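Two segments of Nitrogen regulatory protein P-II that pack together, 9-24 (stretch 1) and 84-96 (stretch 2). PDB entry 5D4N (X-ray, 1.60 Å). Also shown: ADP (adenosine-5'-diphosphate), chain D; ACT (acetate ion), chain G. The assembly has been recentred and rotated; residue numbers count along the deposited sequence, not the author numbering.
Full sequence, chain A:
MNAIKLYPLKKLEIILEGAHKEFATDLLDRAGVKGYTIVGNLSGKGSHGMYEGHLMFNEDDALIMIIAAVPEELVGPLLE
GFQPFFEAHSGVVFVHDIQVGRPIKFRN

Stretch 1 9-24: LKKLEIILEGAHKEFA
Stretch 2 84-96: PFFEAHSGVVFVH

Antiparallel strands pair through backbone hydrogen bonds, while their side chains are left to build two different faces; the contact between residues 9-24 and 84-96 of this P-II protein, burying 943 Å² in all, shows how a helix and a loop can extend that pairing. Stretch 1 is a strand through Glu 17, a 3-10 turn at Gly 18 and Ala 19, and a helix from Lys 21 with His 20 at its N-cap position. Stretch 2 enters as helix, loops back, and leaves as a strand whose direction lies at 160° to that of strand 9-17, their axes approaching to 4.6 Å.

In the helical part, Phe 85 points toward stretch 1 with chi1 t (178°) and chi2 81°. Its flat, apolar ring can meet three neighbours at once. Its edge meets the face of His 20 (m), centroids 4.9 Å apart and planes at 73°; the Phe 23 ring (t) lies nearly parallel but slid aside, with Phe 23 CE1 3.6 Å from Phe 85 CB; and Leu 16 CD1 reaches Phe 85 CE2 at 3.8 Å. Phe 86 (m) leaves its backbone sideways, yet its ring end comes nearer, Phe 86 CZ lying 3.9 Å from Ile 14 CG2.

In the loop, water joins direct contact. His 89 (m, phi/psi -138/159) sets its ring obliquely to that of His 20, centroids 4.3 Å apart, and one water bonds to His 20 NE2, His 89 ND1 and Glu 17 OE1. A second joins Glu 17 OE1 to Ser 90 N, and a third links Glu 17 N and OE1 to Ser 90 O. The acidic group of Glu 17 (m, t) thus serves as a common acceptor.

Gly 91 takes phi/psi 133/170, angles that by themselves call for glycine. A CB here would also lie 2.4 Å from Ile 15 O. Its N donates to ADP O1A at 2.9 Å.

Residues 92-96 are extended, phi -101 to -146 and psi 125 to 158. Val 92 (m) pairs with Ile 15 (m, t): Val 92 N to Ile 15 O is 3.0 Å, Ile 15 N to Val 92 O 2.9 Å. Val 93 (t) sits opposite Ile 14 (m, t) without such bonds, Val 93 CG2 4.1 Å from Ile 14 CG2. Phe 94 (m) pairs with Glu 13 (m, t), N to O 2.9 Å each way between Phe 94 and Glu 13, and places CE2 3.8 Å from Ile 15 CD1. Val 95 (t), again unbonded, faces Leu 12 (m, t), with Val 95 CG2 3.8 Å from Leu 12 CD2, so the branched side chains of this face stay apolar. His 96 (m, chi2 73°) pairs with Lys 11 (t, t, p, t), N to O 2.8 Å each way between the two, and adds His 96 ND1 to Lys 11 O at 3.2 Å. Lys 11 CE covers the His 96 ring face, 4.3 Å from its centroid, and Lys 11 NZ reaches Glu 13 OE2 at 3.1 Å, a salt bridge pairing these buried charges.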

# COMPACT_ATOMS: atom_id res chain seq x y z
N LEU A 9 11.77 9.31 -4.12
CA LEU A 9 10.68 9.47 -5.09
C LEU A 9 9.41 9.59 -4.26
O LEU A 9 9.45 9.42 -3.05
CB LEU A 9 10.57 8.23 -5.99
CG LEU A 9 10.26 8.43 -7.48
CD1 LEU A 9 11.42 9.01 -8.28
CD2 LEU A 9 9.81 7.13 -8.11
N LYS A 10 8.28 9.87 -4.92
CA LYS A 10 6.99 9.91 -4.21
C LYS A 10 6.16 8.74 -4.70
O LYS A 10 6.41 8.23 -5.80
CB LYS A 10 6.28 11.24 -4.52
CG LYS A 10 7.05 12.49 -4.03
CD LYS A 10 7.03 12.64 -2.52
CE LYS A 10 7.87 13.85 -2.13
NZ LYS A 10 7.77 14.16 -0.69
N LYS A 11 5.22 8.26 -3.88
CA LYS A 11 4.34 7.18 -4.32
C LYS A 11 2.93 7.58 -3.96
O LYS A 11 2.63 7.84 -2.79
CB LYS A 11 4.68 5.85 -3.67
CG LYS A 11 4.01 4.64 -4.36
CD LYS A 11 3.93 3.43 -3.45
CE LYS A 11 2.87 3.54 -2.39
NZ LYS A 11 2.82 2.28 -1.57
N LEU A 12 2.08 7.66 -4.98
CA LEU A 12 0.67 7.96 -4.73
C LEU A 12 -0.11 6.68 -4.58
O LEU A 12 0.13 5.71 -5.30
CB LEU A 12 0.08 8.72 -5.93
CG LEU A 12 0.78 10.03 -6.35
CD1 LEU A 12 -0.01 10.71 -7.46
CD2 LEU A 12 0.95 10.95 -5.19
N GLU A 13 -1.10 6.71 -3.69
CA GLU A 13 -2.13 5.66 -3.61
C GLU A 13 -3.42 6.43 -3.90
O GLU A 13 -3.76 7.35 -3.16
CB GLU A 13 -2.22 5.01 -2.23
CG GLU A 13 -1.02 4.10 -2.02
CD GLU A 13 -0.98 3.38 -0.68
OE1 GLU A 13 -1.76 3.74 0.23
OE2 GLU A 13 -0.12 2.48 -0.53
N ILE A 14 -4.07 6.13 -5.04
CA ILE A 14 -5.27 6.87 -5.48
C ILE A 14 -6.43 5.89 -5.39
O ILE A 14 -6.43 4.90 -6.12
CB ILE A 14 -5.08 7.34 -6.91
CG1 ILE A 14 -3.82 8.22 -7.04
CG2 ILE A 14 -6.36 8.09 -7.40
CD1 ILE A 14 -3.28 8.30 -8.52
N ILE A 15 -7.37 6.13 -4.47
CA ILE A 15 -8.47 5.19 -4.25
C ILE A 15 -9.72 5.81 -4.80
O ILE A 15 -10.08 6.91 -4.40
CB ILE A 15 -8.61 4.81 -2.76
CG1 ILE A 15 -7.27 4.18 -2.24
CG2 ILE A 15 -9.82 3.86 -2.59
CD1 ILE A 15 -7.13 4.06 -0.68
N LEU A 16 -10.36 5.13 -5.74
CA LEU A 16 -11.54 5.68 -6.40
C LEU A 16 -12.41 4.59 -6.99
O LEU A 16 -11.99 3.44 -7.07
CB LEU A 16 -11.14 6.75 -7.47
CG LEU A 16 -10.60 6.24 -8.82
CD1 LEU A 16 -10.37 7.43 -9.77
CD2 LEU A 16 -9.28 5.47 -8.68
N GLU A 17 -13.63 4.94 -7.41
CA GLU A 17 -14.50 3.94 -8.02
C GLU A 17 -13.93 3.48 -9.34
O GLU A 17 -13.41 4.29 -10.12
CB GLU A 17 -15.90 4.52 -8.23
CG GLU A 17 -16.62 4.80 -6.91
CD GLU A 17 -17.76 5.78 -7.10
OE1 GLU A 17 -17.48 6.98 -7.35
OE2 GLU A 17 -18.94 5.36 -7.08
N GLY A 18 -14.03 2.19 -9.60
CA GLY A 18 -13.47 1.60 -10.81
C GLY A 18 -14.00 2.22 -12.10
O GLY A 18 -13.31 2.19 -13.13
N ALA A 19 -15.25 2.76 -12.08
CA ALA A 19 -15.82 3.40 -13.29
C ALA A 19 -15.01 4.61 -13.75
O ALA A 19 -15.10 5.01 -14.91
CB ALA A 19 -17.26 3.81 -13.05
N HIS A 20 -14.21 5.19 -12.84
CA HIS A 20 -13.37 6.35 -13.16
C HIS A 20 -11.90 5.99 -13.43
O HIS A 20 -11.04 6.88 -13.45
CB HIS A 20 -13.50 7.37 -12.03
CG HIS A 20 -14.89 7.85 -11.86
ND1 HIS A 20 -15.52 8.59 -12.86
CD2 HIS A 20 -15.76 7.65 -10.84
CE1 HIS A 20 -16.74 8.84 -12.39
NE2 HIS A 20 -16.93 8.30 -11.18
N LYS A 21 -11.60 4.67 -13.62
CA LYS A 21 -10.22 4.23 -13.85
C LYS A 21 -9.57 4.96 -15.03
O LYS A 21 -8.44 5.47 -14.88
CB LYS A 21 -10.18 2.71 -14.09
CG LYS A 21 -8.76 2.15 -14.36
CD LYS A 21 -8.76 0.63 -14.48
CE LYS A 21 -9.08 0.13 -15.86
NZ LYS A 21 -9.03 -1.36 -15.90
N GLU A 22 -10.26 5.03 -16.16
CA GLU A 22 -9.69 5.67 -17.35
C GLU A 22 -9.38 7.15 -17.13
O GLU A 22 -8.33 7.61 -17.57
CB GLU A 22 -10.56 5.40 -18.59
CG GLU A 22 -9.94 5.88 -19.88
CD GLU A 22 -10.90 5.87 -21.04
OE1 GLU A 22 -11.68 6.85 -21.17
OE2 GLU A 22 -10.89 4.89 -21.82
N PHE A 23 -10.24 7.90 -16.40
CA PHE A 23 -9.99 9.30 -16.10
C PHE A 23 -8.66 9.42 -15.34
O PHE A 23 -7.80 10.25 -15.67
CB PHE A 23 -11.12 9.85 -15.23
CG PHE A 23 -10.88 11.25 -14.72
CD1 PHE A 23 -10.20 11.46 -13.53
CD2 PHE A 23 -11.36 12.36 -15.42
CE1 PHE A 23 -9.93 12.76 -13.08
CE2 PHE A 23 -11.12 13.66 -14.94
CZ PHE A 23 -10.38 13.84 -13.79
N ALA A 24 -8.51 8.58 -14.31
CA ALA A 24 -7.30 8.62 -13.49
C ALA A 24 -6.05 8.21 -14.26
O ALA A 24 -5.04 8.91 -14.18
CB ALA A 24 -7.49 7.73 -12.29
N PRO A 84 -10.60 18.76 -8.98
CA PRO A 84 -12.02 18.88 -9.34
C PRO A 84 -12.70 17.52 -9.29
O PRO A 84 -13.86 17.43 -8.90
CB PRO A 84 -11.99 19.43 -10.77
CG PRO A 84 -10.68 20.08 -10.89
CD PRO A 84 -9.76 19.21 -10.11
N PHE A 85 -11.96 16.44 -9.61
CA PHE A 85 -12.53 15.11 -9.57
C PHE A 85 -12.93 14.75 -8.14
O PHE A 85 -14.08 14.33 -7.93
CB PHE A 85 -11.56 14.07 -10.15
CG PHE A 85 -12.10 12.67 -10.06
CD1 PHE A 85 -13.01 12.19 -11.01
CD2 PHE A 85 -11.77 11.85 -9.00
CE1 PHE A 85 -13.53 10.89 -10.90
CE2 PHE A 85 -12.31 10.57 -8.88
CZ PHE A 85 -13.19 10.11 -9.82
N PHE A 86 -12.01 14.87 -7.16
CA PHE A 86 -12.32 14.48 -5.78
C PHE A 86 -13.29 15.42 -5.04
O PHE A 86 -13.90 15.00 -4.05
CB PHE A 86 -11.06 14.15 -4.96
CG PHE A 86 -10.40 12.86 -5.41
CD1 PHE A 86 -11.11 11.66 -5.44
CD2 PHE A 86 -9.05 12.83 -5.79
CE1 PHE A 86 -10.50 10.47 -5.85
CE2 PHE A 86 -8.46 11.64 -6.22
CZ PHE A 86 -9.18 10.47 -6.25
N GLU A 87 -13.50 16.62 -5.57
CA GLU A 87 -14.50 17.54 -5.00
C GLU A 87 -15.92 17.10 -5.45
O GLU A 87 -16.91 17.40 -4.77
CB GLU A 87 -14.21 19.01 -5.39
CG GLU A 87 -12.95 19.57 -4.74
N ALA A 88 -16.01 16.32 -6.55
CA ALA A 88 -17.29 15.85 -7.10
C ALA A 88 -17.51 14.33 -7.04
O ALA A 88 -18.63 13.87 -7.31
CB ALA A 88 -17.43 16.34 -8.54
N HIS A 89 -16.46 13.56 -6.68
CA HIS A 89 -16.54 12.11 -6.63
C HIS A 89 -15.85 11.56 -5.39
O HIS A 89 -14.97 12.22 -4.83
CB HIS A 89 -15.85 11.51 -7.85
CG HIS A 89 -16.48 11.91 -9.15
ND1 HIS A 89 -17.57 11.23 -9.65
CD2 HIS A 89 -16.13 12.88 -10.04
CE1 HIS A 89 -17.86 11.80 -10.81
NE2 HIS A 89 -17.00 12.78 -11.10
N SER A 90 -16.21 10.36 -5.00
CA SER A 90 -15.63 9.67 -3.85
C SER A 90 -14.20 9.33 -4.11
O SER A 90 -13.81 9.08 -5.27
CB SER A 90 -16.38 8.38 -3.60
OG SER A 90 -17.70 8.69 -3.18
N GLY A 91 -13.43 9.25 -3.05
CA GLY A 91 -12.05 8.79 -3.19
C GLY A 91 -11.05 9.64 -2.47
O GLY A 91 -11.37 10.71 -1.96
N VAL A 92 -9.82 9.14 -2.41
CA VAL A 92 -8.74 9.81 -1.68
C VAL A 92 -7.41 9.60 -2.37
O VAL A 92 -7.25 8.65 -3.14
CB VAL A 92 -8.65 9.28 -0.22
CG1 VAL A 92 -9.89 9.65 0.63
CG2 VAL A 92 -8.44 7.76 -0.21
N VAL A 93 -6.46 10.49 -2.09
CA VAL A 93 -5.08 10.35 -2.58
C VAL A 93 -4.13 10.46 -1.40
O VAL A 93 -4.16 11.46 -0.65
CB VAL A 93 -4.68 11.32 -3.71
CG1 VAL A 93 -3.23 11.05 -4.15
CG2 VAL A 93 -5.62 11.21 -4.89
N PHE A 94 -3.26 9.43 -1.24
CA PHE A 94 -2.26 9.44 -0.19
C PHE A 94 -0.90 9.59 -0.84
O PHE A 94 -0.55 8.79 -1.71
CB PHE A 94 -2.30 8.15 0.62
CG PHE A 94 -3.64 7.81 1.24
CD1 PHE A 94 -4.46 8.81 1.77
CD2 PHE A 94 -4.08 6.49 1.29
CE1 PHE A 94 -5.71 8.49 2.34
CE2 PHE A 94 -5.30 6.17 1.88
CZ PHE A 94 -6.10 7.16 2.42
N VAL A 95 -0.14 10.58 -0.40
CA VAL A 95 1.23 10.80 -0.96
C VAL A 95 2.24 10.24 0.01
O VAL A 95 2.22 10.61 1.19
CB VAL A 95 1.53 12.30 -1.23
CG1 VAL A 95 2.90 12.45 -1.93
CG2 VAL A 95 0.39 12.96 -2.05
N HIS A 96 3.11 9.33 -0.47
CA HIS A 96 4.13 8.72 0.39
C HIS A 96 5.51 9.13 -0.11
O HIS A 96 5.70 9.39 -1.32
CB HIS A 96 4.10 7.17 0.21
CG HIS A 96 2.84 6.50 0.68
ND1 HIS A 96 1.66 6.63 -0.03
CD2 HIS A 96 2.63 5.67 1.73
CE1 HIS A 96 0.76 5.89 0.63
NE2 HIS A 96 1.30 5.29 1.68
PB ADP D . -18.34 8.62 0.04
O1B ADP D . -18.49 9.91 0.65
O2B ADP D . -18.99 8.62 -1.31
O3B ADP D . -19.00 7.56 0.89
PA ADP D . -15.36 8.88 0.40
O1A ADP D . -14.75 9.82 -0.57
O2A ADP D . -15.44 9.51 1.81
O3A ADP D . -16.77 8.31 -0.11
O5' ADP D . -14.45 7.58 0.50
C5' ADP D . -14.34 6.71 -0.64
C4' ADP D . -13.37 5.60 -0.34
O4' ADP D . -12.08 6.16 -0.04
C3' ADP D . -13.71 4.80 0.91
O3' ADP D . -14.71 3.81 0.65
C2' ADP D . -12.36 4.18 1.24
O2' ADP D . -12.09 3.12 0.35
C1' ADP D . -11.40 5.34 0.91
N9 ADP D . -11.08 6.14 2.08
C8 ADP D . -11.74 7.24 2.56
N7 ADP D . -11.30 7.68 3.71
C5 ADP D . -10.26 6.81 4.01
C6 ADP D . -9.35 6.76 5.09
N6 ADP D . -9.40 7.58 6.15
N1 ADP D . -8.38 5.81 5.04
C2 ADP D . -8.35 4.96 4.01
N3 ADP D . -9.18 4.89 2.96
C4 ADP D . -10.11 5.86 3.01
C ACT G . -6.75 13.89 -0.05
O ACT G . -7.15 14.94 0.57
OXT ACT G . -7.41 12.81 -0.32
CH3 ACT G . -5.28 13.91 -0.54
O HOH W 1 -14.75 7.60 -7.42
O HOH W 2 -18.49 9.29 -6.40
O HOH W 3 -18.96 8.40 -9.35